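Uncharacterized protein Ta1441 (Thermoplasma acidophilum, PDB 3GAA) is of unknown function but belongs to the PAC2 family, whose members include proteasome assembly chaperones, and may therefore act in the assembly of protein complexes. Local coordinates at residues 46-51 and 214-219; 76-80 and 92-98; 111-115 and 174-180; 138-142 and 156-160. One frame throughout, in Å; residues are numbered along the deposited sequence.

Contact 1 of 4, residues 46-51 and 214-219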
loop_
_atom_site.group_PDB
_atom_site.type_symbol
_atom_site.label_atom_id
_atom_site.label_comp_id
_atom_site.label_asym_id
_atom_site.label_seq_id
_atom_site.Cartn_x
_atom_site.Cartn_y
_atom_site.Cartn_z
ATOM N N TYR A 46 -14.696 -22.182 35.048
ATOM C CA TYR A 46 -15.815 -22.980 35.478
ATOM C C TYR A 46 -16.771 -23.208 34.334
ATOM O O TYR A 46 -17.069 -24.338 34.043
ATOM C CB TYR A 46 -16.571 -22.326 36.603
ATOM C CG TYR A 46 -17.716 -23.177 37.079
ATOM C CD1 TYR A 46 -19.013 -22.866 36.736
ATOM C CD2 TYR A 46 -17.498 -24.315 37.856
ATOM C CE1 TYR A 46 -20.078 -23.649 37.178
ATOM C CE2 TYR A 46 -18.550 -25.092 38.299
ATOM C CZ TYR A 46 -19.847 -24.742 37.948
ATOM O OH TYR A 46 -20.926 -25.481 38.334
ATOM N N ILE A 47 -17.239 -22.153 33.663
ATOM C CA ILE A 47 -18.348 -22.358 32.777
ATOM C C ILE A 47 -17.863 -23.155 31.542
ATOM O O ILE A 47 -18.557 -24.028 31.045
ATOM C CB ILE A 47 -19.261 -21.050 32.478
ATOM C CG1 ILE A 47 -19.119 -20.611 31.051
ATOM C CG2 ILE A 47 -19.101 -19.791 33.411
ATOM C CD1 ILE A 47 -20.004 -21.446 30.096
ATOM N N VAL A 48 -16.645 -22.881 31.085
ATOM C CA VAL A 48 -15.998 -23.634 30.000
ATOM C C VAL A 48 -16.068 -25.097 30.309
ATOM O O VAL A 48 -16.545 -25.898 29.507
ATOM C CB VAL A 48 -14.488 -23.325 29.861
ATOM C CG1 VAL A 48 -13.794 -24.424 29.116
ATOM C CG2 VAL A 48 -14.236 -21.986 29.126
ATOM N N GLU A 49 -15.610 -25.473 31.484
ATOM C CA GLU A 49 -15.721 -26.862 31.882
ATOM C C GLU A 49 -17.160 -27.322 31.988
ATOM O O GLU A 49 -17.482 -28.384 31.505
ATOM C CB GLU A 49 -15.029 -27.119 33.198
ATOM C CG GLU A 49 -14.900 -28.644 33.506
ATOM C CD GLU A 49 -16.196 -29.275 34.074
ATOM O OE1 GLU A 49 -17.026 -28.504 34.656
ATOM O OE2 GLU A 49 -16.400 -30.527 33.930
ATOM N N THR A 50 -18.036 -26.549 32.615
ATOM C CA THR A 50 -19.351 -27.089 32.929
ATOM C C THR A 50 -20.305 -27.062 31.722
ATOM O O THR A 50 -21.135 -27.893 31.617
ATOM C CB THR A 50 -19.934 -26.600 34.314
ATOM O OG1 THR A 50 -21.270 -26.102 34.174
ATOM C CG2 THR A 50 -19.089 -25.548 34.959
ATOM N N LEU A 51 -20.143 -26.198 30.743
ATOM C CA LEU A 51 -20.951 -26.383 29.536
ATOM C C LEU A 51 -20.242 -27.309 28.567
ATOM O O LEU A 51 -20.778 -27.674 27.524
ATOM C CB LEU A 51 -21.286 -25.063 28.858
ATOM C CG LEU A 51 -22.228 -24.079 29.602
ATOM C CD1 LEU A 51 -22.387 -22.800 28.707
ATOM C CD2 LEU A 51 -23.551 -24.668 30.014
ATOM N N ILE A 214 -26.430 -22.843 33.492
ATOM C CA ILE A 214 -25.190 -23.354 34.003
ATOM C C ILE A 214 -25.473 -23.993 35.390
ATOM O O ILE A 214 -26.212 -23.460 36.196
ATOM C CB ILE A 214 -24.161 -22.253 34.103
ATOM C CG1 ILE A 214 -24.054 -21.497 32.783
ATOM C CG2 ILE A 214 -22.857 -22.831 34.344
ATOM C CD1 ILE A 214 -23.536 -20.051 32.881
ATOM N N LYS A 215 -24.849 -25.133 35.643
ATOM C CA LYS A 215 -25.334 -26.068 36.623
ATOM C C LYS A 215 -25.012 -25.756 38.077
ATOM O O LYS A 215 -25.877 -26.050 38.952
ATOM C CB LYS A 215 -24.756 -27.475 36.417
ATOM C CG LYS A 215 -25.329 -28.361 35.395
ATOM C CD LYS A 215 -24.469 -29.681 35.290
ATOM C CE LYS A 215 -25.110 -30.678 34.255
ATOM N NZ LYS A 215 -24.254 -31.862 33.873
ATOM N N THR A 216 -23.804 -25.327 38.417
ATOM C CA THR A 216 -23.417 -25.299 39.898
ATOM C C THR A 216 -23.271 -26.619 40.735
ATOM O O THR A 216 -22.863 -26.561 41.917
ATOM C CB THR A 216 -24.299 -24.367 40.828
ATOM O OG1 THR A 216 -25.446 -25.095 41.310
ATOM C CG2 THR A 216 -24.666 -23.071 40.164
ATOM N N ASP A 217 -23.578 -27.777 40.166
ATOM C CA ASP A 217 -23.153 -29.035 40.785
ATOM C C ASP A 217 -21.609 -29.088 40.973
ATOM O O ASP A 217 -20.828 -28.838 40.024
ATOM C CB ASP A 217 -23.653 -30.226 39.978
ATOM C CG ASP A 217 -25.190 -30.278 39.897
ATOM O OD1 ASP A 217 -25.883 -30.811 40.818
ATOM O OD2 ASP A 217 -25.709 -29.771 38.885
ATOM N N LEU A 218 -21.217 -29.352 42.229
ATOM C CA LEU A 218 -19.814 -29.460 42.715
ATOM C C LEU A 218 -18.976 -28.232 42.422
ATOM O O LEU A 218 -17.789 -28.311 42.228
ATOM C CB LEU A 218 -19.143 -30.747 42.182
ATOM C CG LEU A 218 -19.177 -32.054 43.002
ATOM C CD1 LEU A 218 -20.381 -32.218 43.866
ATOM C CD2 LEU A 218 -19.010 -33.262 42.067
ATOM N N LEU A 219 -19.625 -27.087 42.415
ATOM C CA LEU A 219 -18.986 -25.840 42.011
ATOM C C LEU A 219 -17.946 -25.415 43.028
ATOM O O LEU A 219 -16.937 -24.874 42.694
ATOM C CB LEU A 219 -20.057 -24.755 41.828
ATOM C CG LEU A 219 -19.624 -23.324 41.493
ATOM C CD1 LEU A 219 -20.669 -22.725 40.608
ATOM C CD2 LEU A 219 -19.411 -22.479 42.722
#
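Leu219 covers one face of the Tyr46 ring in a CH-pi contact, its CD1 lying 3.8 Å from the centroid of the Tyr46 ring and shifted toward the rim, with the two side chains crossing at about a right angle. CG of Tyr46 stands anti to its backbone N (chi1 -178°), which swings the ring off helix 39-51 toward the loop. Ile214 slides past the ring in the opposite sense, its CG2 4.1 Å from Tyr46 CE1, and also meets Leu51, whose CD2 is 4.2 Å from Ile214 CG1.

Thr216 N lies 2.9 Å from Tyr46 OH, at the edge of the ring and near its plane, while Thr216 OG1 bonds Lys215 O at 2.6 Å on an in-plane lone pair. Replacing Tyr46 by an alanine would probably leave Leu219 without its aromatic partner and open a gap between helix and loop.

Ile203 of helix 196-210 packs against both Ile47 and Ile214. Residues 216-219 form a type II beta turn with Leu218 at the N-cap position, leading into the long helix 219-243, part of the predicted coiled coil.

Contact 2 of 4, residues 76-80 and 92-98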
loop_
_atom_site.group_PDB
_atom_site.type_symbol
_atom_site.label_atom_id
_atom_site.label_comp_id
_atom_site.label_asym_id
_atom_site.label_seq_id
_atom_site.Cartn_x
_atom_site.Cartn_y
_atom_site.Cartn_z
ATOM N N ARG A 76 -1.065 -24.626 27.874
ATOM C CA ARG A 76 -1.860 -23.817 26.974
ATOM C C ARG A 76 -1.453 -22.376 26.844
ATOM O O ARG A 76 -0.783 -21.785 27.693
ATOM C CB ARG A 76 -3.350 -23.843 27.263
ATOM C CG ARG A 76 -3.798 -24.381 28.536
ATOM C CD ARG A 76 -3.622 -23.475 29.674
ATOM N NE ARG A 76 -3.398 -24.315 30.851
ATOM C CZ ARG A 76 -3.811 -24.083 32.087
ATOM N NH1 ARG A 76 -3.467 -24.960 33.023
ATOM N NH2 ARG A 76 -4.511 -23.000 32.411
ATOM N N HIS A 77 -1.911 -21.814 25.744
ATOM C CA HIS A 77 -1.764 -20.415 25.510
ATOM C C HIS A 77 -2.685 -19.639 26.475
ATOM O O HIS A 77 -3.821 -20.044 26.737
ATOM C CB HIS A 77 -2.133 -20.185 24.048
ATOM C CG HIS A 77 -1.891 -18.806 23.562
ATOM N ND1 HIS A 77 -2.744 -17.762 23.843
ATOM C CD2 HIS A 77 -0.917 -18.304 22.773
ATOM C CE1 HIS A 77 -2.303 -16.670 23.246
ATOM N NE2 HIS A 77 -1.203 -16.975 22.578
ATOM N N PRO A 78 -2.211 -18.508 26.987
ATOM C CA PRO A 78 -2.919 -17.670 27.966
ATOM C C PRO A 78 -4.258 -17.045 27.579
ATOM O O PRO A 78 -5.023 -16.746 28.464
ATOM C CB PRO A 78 -1.942 -16.523 28.188
ATOM C CG PRO A 78 -1.187 -16.449 26.938
ATOM C CD PRO A 78 -0.943 -17.885 26.595
ATOM N N PHE A 79 -4.518 -16.784 26.298
ATOM C CA PHE A 79 -5.774 -16.149 25.844
ATOM C C PHE A 79 -6.502 -17.049 24.826
ATOM O O PHE A 79 -6.049 -17.175 23.678
ATOM C CB PHE A 79 -5.464 -14.792 25.215
ATOM C CG PHE A 79 -6.628 -13.803 25.214
ATOM C CD1 PHE A 79 -7.884 -14.159 24.831
ATOM C CD2 PHE A 79 -6.415 -12.483 25.533
ATOM C CE1 PHE A 79 -8.905 -13.242 24.801
ATOM C CE2 PHE A 79 -7.431 -11.577 25.509
ATOM C CZ PHE A 79 -8.667 -11.950 25.159
ATOM N N ARG A 80 -7.659 -17.592 25.249
ATOM C CA ARG A 80 -8.416 -18.633 24.542
ATOM C C ARG A 80 -9.883 -18.266 24.473
ATOM O O ARG A 80 -10.385 -17.655 25.369
ATOM C CB ARG A 80 -8.274 -19.961 25.258
ATOM C CG ARG A 80 -6.912 -20.559 25.044
ATOM C CD ARG A 80 -6.581 -21.823 25.875
ATOM N NE ARG A 80 -6.205 -21.386 27.208
ATOM C CZ ARG A 80 -7.032 -21.360 28.243
ATOM N NH1 ARG A 80 -8.272 -21.809 28.105
ATOM N NH2 ARG A 80 -6.616 -20.897 29.411
ATOM N N ALA A 92 -14.561 -15.969 26.482
ATOM C CA ALA A 92 -13.288 -15.422 26.157
ATOM C C ALA A 92 -12.611 -15.325 27.490
ATOM O O ALA A 92 -13.182 -14.754 28.417
ATOM C CB ALA A 92 -13.471 -14.066 25.527
ATOM N N MET A 93 -11.435 -15.927 27.617
ATOM C CA MET A 93 -10.669 -15.813 28.863
ATOM C C MET A 93 -9.234 -15.590 28.635
ATOM O O MET A 93 -8.644 -16.153 27.718
ATOM C CB MET A 93 -10.761 -17.036 29.766
ATOM C CG MET A 93 -10.197 -18.360 29.234
ATOM S SD MET A 93 -10.637 -19.563 30.528
ATOM C CE MET A 93 -10.468 -21.219 29.876
ATOM N N CYS A 94 -8.669 -14.800 29.535
ATOM C CA CYS A 94 -7.255 -14.575 29.555
ATOM C C CYS A 94 -6.655 -14.774 30.943
ATOM O O CYS A 94 -7.027 -14.103 31.883
ATOM C CB CYS A 94 -6.985 -13.182 29.047
ATOM S SG CYS A 94 -5.202 -12.992 28.718
ATOM N N GLU A 95 -5.725 -15.702 31.053
ATOM C CA GLU A 95 -5.234 -16.156 32.343
ATOM C C GLU A 95 -4.089 -15.351 32.949
ATOM O O GLU A 95 -3.612 -15.705 34.022
ATOM C CB GLU A 95 -4.756 -17.585 32.203
ATOM C CG GLU A 95 -5.844 -18.531 31.732
ATOM C CD GLU A 95 -5.501 -20.033 31.893
ATOM O OE1 GLU A 95 -4.642 -20.515 31.121
ATOM O OE2 GLU A 95 -6.130 -20.753 32.738
ATOM N N VAL A 96 -3.609 -14.322 32.253
ATOM C CA VAL A 96 -2.449 -13.570 32.674
ATOM C C VAL A 96 -2.752 -12.104 32.443
ATOM O O VAL A 96 -3.442 -11.753 31.515
ATOM C CB VAL A 96 -1.122 -14.018 31.952
ATOM C CG1 VAL A 96 -0.930 -15.515 32.091
ATOM C CG2 VAL A 96 -1.067 -13.616 30.499
ATOM N N PRO A 97 -2.266 -11.225 33.300
ATOM C CA PRO A 97 -2.843 -9.906 33.189
ATOM C C PRO A 97 -2.293 -9.092 32.022
ATOM O O PRO A 97 -1.112 -9.186 31.674
ATOM C CB PRO A 97 -2.506 -9.279 34.535
ATOM C CG PRO A 97 -1.274 -10.047 35.028
ATOM C CD PRO A 97 -1.359 -11.377 34.456
ATOM N N ILE A 98 -3.164 -8.292 31.443
ATOM C CA ILE A 98 -2.834 -7.396 30.365
ATOM C C ILE A 98 -2.501 -6.015 30.927
ATOM O O ILE A 98 -3.280 -5.376 31.633
ATOM C CB ILE A 98 -4.006 -7.256 29.441
ATOM C CG1 ILE A 98 -4.253 -8.590 28.751
ATOM C CG2 ILE A 98 -3.747 -6.146 28.454
ATOM C CD1 ILE A 98 -5.754 -8.869 28.565
#
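Glu95 meets the arginines Arg76 and Arg80 with differently turned planes. Its CG is anti to the carbonyl carbon (chi1 -59°) and the chain runs extended beyond it, carrying the carboxylate to strand 79-83. Arg76 crosses Glu95 at about a right angle, the guanidinium and carboxylate planes 35° apart. Arg76 NH2 is 2.8 Å from Glu95 OE2 in a salt bridge, and it also donates a hydrogen bond to the syn lone pair of Glu95 OE1. The Arg80 guanidinium stands steeply to the same carboxylate, the planes 79° apart; its salt bridge to OE1 is less surely placed, because Arg80 NH2 is modelled too close to a neighbour. Arg80 NE donates to His77 O at 2.8 Å, in the guanidinium plane, which steadies the group's rotation.

On the face of the sheet opposite Arg80 and Met93, Phe79 and Cys94 form a non-hydrogen-bonded pair. Cys94 CB sits 3.9 Å from the centroid of the Phe79 ring, over its face, and Cys94 SG lies obliquely, 4.3 Å from that centroid. Beyond the strand end, Pro78 CB touches Val96 CG2 at 3.8 Å.

Reciprocal backbone bonds between Arg80 and Met93 set the antiparallel hairpin, and Glu95 N continues it to Pro78 O at 2.9 Å. A glutamine in place of Glu95 would probably leave the two arginines without their shared countercharge. The chemistry implies a hairpin with a sulfur-aromatic contact on the Phe79/Cys94 face and a salt-bridge network at Arg76, Arg80 and Glu95, whose single carboxylate probably balances part of the charge of both guanidinium groups.

Contact 3 of 4, residues 111-115 and 174-180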
loop_
_atom_site.group_PDB
_atom_site.type_symbol
_atom_site.label_atom_id
_atom_site.label_comp_id
_atom_site.label_asym_id
_atom_site.label_seq_id
_atom_site.Cartn_x
_atom_site.Cartn_y
_atom_site.Cartn_z
ATOM N N MET A 111 -13.079 -7.266 20.233
ATOM C CA MET A 111 -14.391 -6.821 19.824
ATOM C C MET A 111 -14.607 -6.849 18.337
ATOM O O MET A 111 -15.750 -6.926 17.925
ATOM C CB MET A 111 -14.762 -5.485 20.445
ATOM C CG MET A 111 -15.137 -5.647 21.955
ATOM S SD MET A 111 -16.524 -6.805 22.161
ATOM C CE MET A 111 -17.752 -5.938 21.086
ATOM N N ASN A 112 -13.538 -6.832 17.533
ATOM C CA ASN A 112 -13.666 -7.053 16.083
ATOM C C ASN A 112 -14.095 -8.475 15.773
ATOM O O ASN A 112 -14.950 -8.706 14.953
ATOM C CB ASN A 112 -12.355 -6.769 15.326
ATOM C CG ASN A 112 -12.165 -5.296 14.993
ATOM O OD1 ASN A 112 -11.081 -4.737 15.172
ATOM N ND2 ASN A 112 -13.221 -4.655 14.497
ATOM N N TRP A 113 -13.502 -9.440 16.429
ATOM C CA TRP A 113 -13.849 -10.817 16.145
ATOM C C TRP A 113 -15.250 -11.111 16.636
ATOM O O TRP A 113 -15.988 -11.797 15.988
ATOM C CB TRP A 113 -12.854 -11.713 16.858
ATOM C CG TRP A 113 -12.998 -13.135 16.620
ATOM C CD1 TRP A 113 -12.338 -13.835 15.722
ATOM C CD2 TRP A 113 -13.820 -14.065 17.359
ATOM N NE1 TRP A 113 -12.691 -15.164 15.810
ATOM C CE2 TRP A 113 -13.620 -15.326 16.794
ATOM C CE3 TRP A 113 -14.708 -13.941 18.434
ATOM C CZ2 TRP A 113 -14.265 -16.473 17.246
ATOM C CZ3 TRP A 113 -15.359 -15.099 18.894
ATOM C CH2 TRP A 113 -15.127 -16.347 18.284
ATOM N N ILE A 114 -15.581 -10.591 17.809
ATOM C CA ILE A 114 -16.847 -10.852 18.413
ATOM C C ILE A 114 -17.923 -10.168 17.614
ATOM O O ILE A 114 -18.967 -10.721 17.436
ATOM C CB ILE A 114 -16.866 -10.394 19.884
ATOM C CG1 ILE A 114 -16.070 -11.370 20.717
ATOM C CG2 ILE A 114 -18.242 -10.422 20.460
ATOM C CD1 ILE A 114 -15.919 -10.916 22.130
ATOM N N ASP A 115 -17.690 -8.962 17.136
ATOM C CA ASP A 115 -18.699 -8.254 16.332
ATOM C C ASP A 115 -18.972 -9.100 15.080
ATOM O O ASP A 115 -20.109 -9.263 14.676
ATOM C CB ASP A 115 -18.219 -6.823 15.956
ATOM C CG ASP A 115 -19.378 -5.832 15.679
ATOM O OD1 ASP A 115 -20.508 -6.350 15.445
ATOM O OD2 ASP A 115 -19.140 -4.550 15.685
ATOM N N GLU A 174 -16.096 -0.258 23.440
ATOM C CA GLU A 174 -16.299 -0.852 22.167
ATOM C C GLU A 174 -17.745 -1.217 21.933
ATOM O O GLU A 174 -18.256 -1.021 20.860
ATOM C CB GLU A 174 -15.462 -2.076 22.084
ATOM C CG GLU A 174 -14.018 -1.773 21.889
ATOM C CD GLU A 174 -13.620 -1.301 20.481
ATOM O OE1 GLU A 174 -14.391 -1.368 19.461
ATOM O OE2 GLU A 174 -12.437 -0.892 20.415
ATOM N N CYS A 175 -18.403 -1.765 22.933
ATOM C CA CYS A 175 -19.777 -2.170 22.764
ATOM C C CYS A 175 -20.627 -0.973 22.499
ATOM O O CYS A 175 -21.419 -0.978 21.573
ATOM C CB CYS A 175 -20.296 -2.895 24.000
ATOM S SG CYS A 175 -19.755 -4.587 24.081
ATOM N N LEU A 176 -20.479 0.048 23.344
ATOM C CA LEU A 176 -21.322 1.228 23.240
ATOM C C LEU A 176 -21.185 1.814 21.842
ATOM O O LEU A 176 -22.153 2.198 21.246
ATOM C CB LEU A 176 -20.974 2.286 24.269
ATOM C CG LEU A 176 -21.561 2.342 25.699
ATOM C CD1 LEU A 176 -22.780 1.484 25.880
ATOM C CD2 LEU A 176 -20.485 2.100 26.819
ATOM N N VAL A 177 -20.001 1.855 21.294
ATOM C CA VAL A 177 -19.859 2.390 19.962
ATOM C C VAL A 177 -20.412 1.471 18.858
ATOM O O VAL A 177 -21.071 1.902 17.882
ATOM C CB VAL A 177 -18.419 2.704 19.664
ATOM C CG1 VAL A 177 -18.372 3.089 18.261
ATOM C CG2 VAL A 177 -17.920 3.868 20.640
ATOM N N ARG A 178 -20.176 0.187 19.012
ATOM C CA ARG A 178 -20.643 -0.764 18.032
ATOM C C ARG A 178 -22.131 -1.029 18.090
ATOM O O ARG A 178 -22.635 -1.729 17.243
ATOM C CB ARG A 178 -19.899 -2.067 18.227
ATOM C CG ARG A 178 -18.449 -1.950 17.849
ATOM C CD ARG A 178 -17.706 -3.150 18.319
ATOM N NE ARG A 178 -16.260 -3.041 18.169
ATOM C CZ ARG A 178 -15.618 -3.353 17.060
ATOM N NH1 ARG A 178 -16.296 -3.785 16.018
ATOM N NH2 ARG A 178 -14.305 -3.272 16.988
ATOM N N LYS A 179 -22.822 -0.468 19.074
ATOM C CA LYS A 179 -24.204 -0.825 19.432
ATOM C C LYS A 179 -24.505 -2.301 19.652
ATOM O O LYS A 179 -25.507 -2.795 19.213
ATOM C CB LYS A 179 -25.183 -0.214 18.441
ATOM C CG LYS A 179 -25.400 1.274 18.682
ATOM C CD LYS A 179 -26.882 1.698 18.416
ATOM C CE LYS A 179 -27.826 1.312 19.600
ATOM N NZ LYS A 179 -27.632 2.175 20.850
ATOM N N ILE A 180 -23.620 -3.005 20.329
ATOM C CA ILE A 180 -23.919 -4.336 20.873
ATOM C C ILE A 180 -24.126 -4.169 22.379
ATOM O O ILE A 180 -23.466 -3.326 22.982
ATOM C CB ILE A 180 -22.738 -5.266 20.742
ATOM C CG1 ILE A 180 -22.277 -5.341 19.289
ATOM C CG2 ILE A 180 -23.108 -6.620 21.325
ATOM C CD1 ILE A 180 -21.075 -6.211 19.094
#
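The axes of the helical segments 111-115 and 174-178 cross at -45°, 11.3 Å apart at closest approach, and the backbones come nearest at Met111 and Glu174, with CA atoms 6.7 Å apart. Arg178 reaches across between them. Its chain is extended from CG to NE, which lays the guanidinium across the neighbouring helix so that Met111 O stands over the centre of one face. At the rim of the group, Arg178 NH1 donates to Asp115 OD2 at 3.0 Å; the acceptor lies in the guanidinium plane and uses its anti lone pair, although the two planar groups themselves are turned 74° apart. Arg178 NE reaches back one turn to Glu174 OE1 at 2.8 Å, here with the acceptor tilted from the plane. The arginine thus bridges two acids whose nearest charged oxygens, Asp115 OD2 and Glu174 OE1, are 6.9 Å apart, and it is likely to ease their mutual repulsion.

Both helices rest on the same sheet, where Ile122 of strand 121-130 receives Met111 and Cys175. Helix 166-178 closes in a Schellman motif at Lys179, with positive phi and the bond from Ile180 N to Cys175 O, and the turn brings Ile180 back toward helix 103-117. Bent at chi2 and chi3 (both near -60°), Met111 curls its methyl into the apolar end of the contact. Met111 CE approaches Ile180 CD1 tip to tip at 3.9 Å, and lies 3.8 Å from Cys175 SG. The other carboxylate oxygen of Asp115, OD1, forms a salt bridge with Arg22 of a third subunit.

Contact 4 of 4, residues 138-142 and 156-160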
loop_
_atom_site.group_PDB
_atom_site.type_symbol
_atom_site.label_atom_id
_atom_site.label_comp_id
_atom_site.label_asym_id
_atom_site.label_seq_id
_atom_site.Cartn_x
_atom_site.Cartn_y
_atom_site.Cartn_z
ATOM N N PRO A 138 -23.896 -9.594 47.715
ATOM C CA PRO A 138 -24.602 -8.976 46.588
ATOM C C PRO A 138 -23.911 -9.092 45.194
ATOM O O PRO A 138 -22.693 -9.282 45.072
ATOM C CB PRO A 138 -24.660 -7.514 47.022
ATOM C CG PRO A 138 -23.383 -7.312 47.797
ATOM C CD PRO A 138 -23.085 -8.605 48.456
ATOM N N VAL A 139 -24.698 -8.986 44.142
ATOM C CA VAL A 139 -24.118 -8.804 42.826
ATOM C C VAL A 139 -24.403 -7.395 42.329
ATOM O O VAL A 139 -25.492 -6.900 42.464
ATOM C CB VAL A 139 -24.584 -9.864 41.790
ATOM C CG1 VAL A 139 -23.931 -9.600 40.440
ATOM C CG2 VAL A 139 -24.174 -11.203 42.222
ATOM N N PHE A 140 -23.401 -6.777 41.727
ATOM C CA PHE A 140 -23.618 -5.504 41.077
ATOM C C PHE A 140 -23.490 -5.666 39.629
ATOM O O PHE A 140 -22.951 -6.660 39.161
ATOM C CB PHE A 140 -22.656 -4.449 41.571
ATOM C CG PHE A 140 -22.701 -4.290 43.014
ATOM C CD1 PHE A 140 -23.692 -3.506 43.599
ATOM C CD2 PHE A 140 -21.853 -5.011 43.809
ATOM C CE1 PHE A 140 -23.784 -3.388 45.021
ATOM C CE2 PHE A 140 -21.910 -4.892 45.217
ATOM C CZ PHE A 140 -22.874 -4.080 45.828
ATOM N N ALA A 141 -24.027 -4.672 38.942
ATOM C CA ALA A 141 -24.032 -4.588 37.500
ATOM C C ALA A 141 -23.631 -3.195 37.007
ATOM O O ALA A 141 -24.090 -2.155 37.535
ATOM C CB ALA A 141 -25.391 -4.895 36.989
ATOM N N VAL A 142 -22.811 -3.159 35.957
ATOM C CA VAL A 142 -22.816 -1.996 35.103
ATOM C C VAL A 142 -23.476 -2.403 33.797
ATOM O O VAL A 142 -23.039 -3.331 33.159
ATOM C CB VAL A 142 -21.446 -1.337 34.958
ATOM C CG1 VAL A 142 -20.377 -1.999 35.855
ATOM C CG2 VAL A 142 -21.078 -1.231 33.506
ATOM N N ILE A 156 -30.219 -7.439 41.591
ATOM C CA ILE A 156 -28.890 -6.977 41.212
ATOM C C ILE A 156 -28.888 -5.459 41.298
ATOM O O ILE A 156 -29.698 -4.798 40.686
ATOM C CB ILE A 156 -28.543 -7.400 39.767
ATOM C CG1 ILE A 156 -28.803 -8.909 39.547
ATOM C CG2 ILE A 156 -27.109 -7.050 39.431
ATOM C CD1 ILE A 156 -28.525 -9.401 38.094
ATOM N N GLN A 157 -27.972 -4.903 42.054
ATOM C CA GLN A 157 -27.883 -3.461 42.175
ATOM C C GLN A 157 -26.730 -2.889 41.336
ATOM O O GLN A 157 -25.838 -3.636 40.892
ATOM C CB GLN A 157 -27.782 -3.011 43.647
ATOM C CG GLN A 157 -27.436 -4.122 44.732
ATOM C CD GLN A 157 -27.249 -3.537 46.164
ATOM O OE1 GLN A 157 -26.590 -4.135 47.023
ATOM N NE2 GLN A 157 -27.821 -2.362 46.404
ATOM N N PRO A 158 -26.789 -1.562 41.066
ATOM C CA PRO A 158 -25.854 -0.865 40.167
ATOM C C PRO A 158 -24.538 -0.715 40.804
ATOM O O PRO A 158 -24.487 -0.283 41.933
ATOM C CB PRO A 158 -26.489 0.507 40.022
ATOM C CG PRO A 158 -27.914 0.258 40.186
ATOM C CD PRO A 158 -28.003 -0.754 41.269
ATOM N N ALA A 159 -23.460 -1.058 40.120
ATOM C CA ALA A 159 -22.130 -0.938 40.741
ATOM C C ALA A 159 -21.927 0.473 41.195
ATOM O O ALA A 159 -22.486 1.383 40.627
ATOM C CB ALA A 159 -21.067 -1.311 39.788
ATOM N N ASP A 160 -21.147 0.692 42.237
ATOM C CA ASP A 160 -20.843 2.085 42.521
ATOM C C ASP A 160 -19.470 2.463 42.064
ATOM O O ASP A 160 -18.506 2.271 42.791
ATOM C CB ASP A 160 -21.051 2.524 43.978
ATOM C CG ASP A 160 -21.469 4.032 44.054
ATOM O OD1 ASP A 160 -20.987 4.815 43.167
ATOM O OD2 ASP A 160 -22.295 4.431 44.927
#
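A beta-alpha-beta unit joins these segments: strand 140-142 passes through helix 145-153 to the parallel strand 157-158 at the edge of the sheet within this chain. Three backbone bonds give the evidence for the parallel register, in which Gln157 and Ala159 straddle Ala141. Gln157 N donates to Val139 O at 3.2 Å, and Gln157 O accepts from Ala141 N at 2.9 Å. Ala159 N then reaches Ala141 O at 2.9 Å, but from 49° above the carbonyl plane, as the outer segment veers away past the end of its strand.

Phe140 and Gln157 project from one face, lie side by side and point the same way. The Gln157 chain, extended beyond CG, runs beside the ring, its OE1 3.5 Å from Phe140 CE1 with the amide plane only 27° from that of the ring. Phe140 CB touches Ala159 CB at 3.9 Å.

In the mixed sheet, strand 140-142 lies between 157-158 and 181-190, and it pairs with the latter through backbone bonds of Phe140 with Ile186 and Val142 with Ser184. The crossover helix 145-153 covers the Ala141 and Ile156 side chains with Phe151. With Ile156 CG1 beside the backbone N (chi1 -50°), CG2 stands anti to that N and points at the neighbouring strand: CG2 of Ile156 is 3.7 Å from Ala141 CB and 4.2 Å from Val139 CG1. Farther along, Val142 CG1 meets Ala159 CB at 4.1 Å, and Val142 also packs on Leu75 of a neighbouring subunit.

In the fold
Contacts 2 and 3 are buried, whereas contacts 1 and 4 are only partly so. Contacts 2 and 4 belong to the same mixed sheet, on opposite sides of the chain's centre: an antiparallel hairpin in one, a parallel edge pair in the other, their centres about 26 Å apart. Salt-bridge networks mark the buried pair, while contact 1 rests on an aromatic and aliphatic cluster and contact 4 on parallel-strand backbone bonds, with the Phe140-Gln157 pair and aliphatic packing round Ile156 and Ala141. Contact 1 touches contact 2 where Val48 CG2 packs on Met93 CE at 3.9 Å, joining helix 39-51 to strand 89-94. Contacts 3 and 4 both touch the same neighbouring subunit.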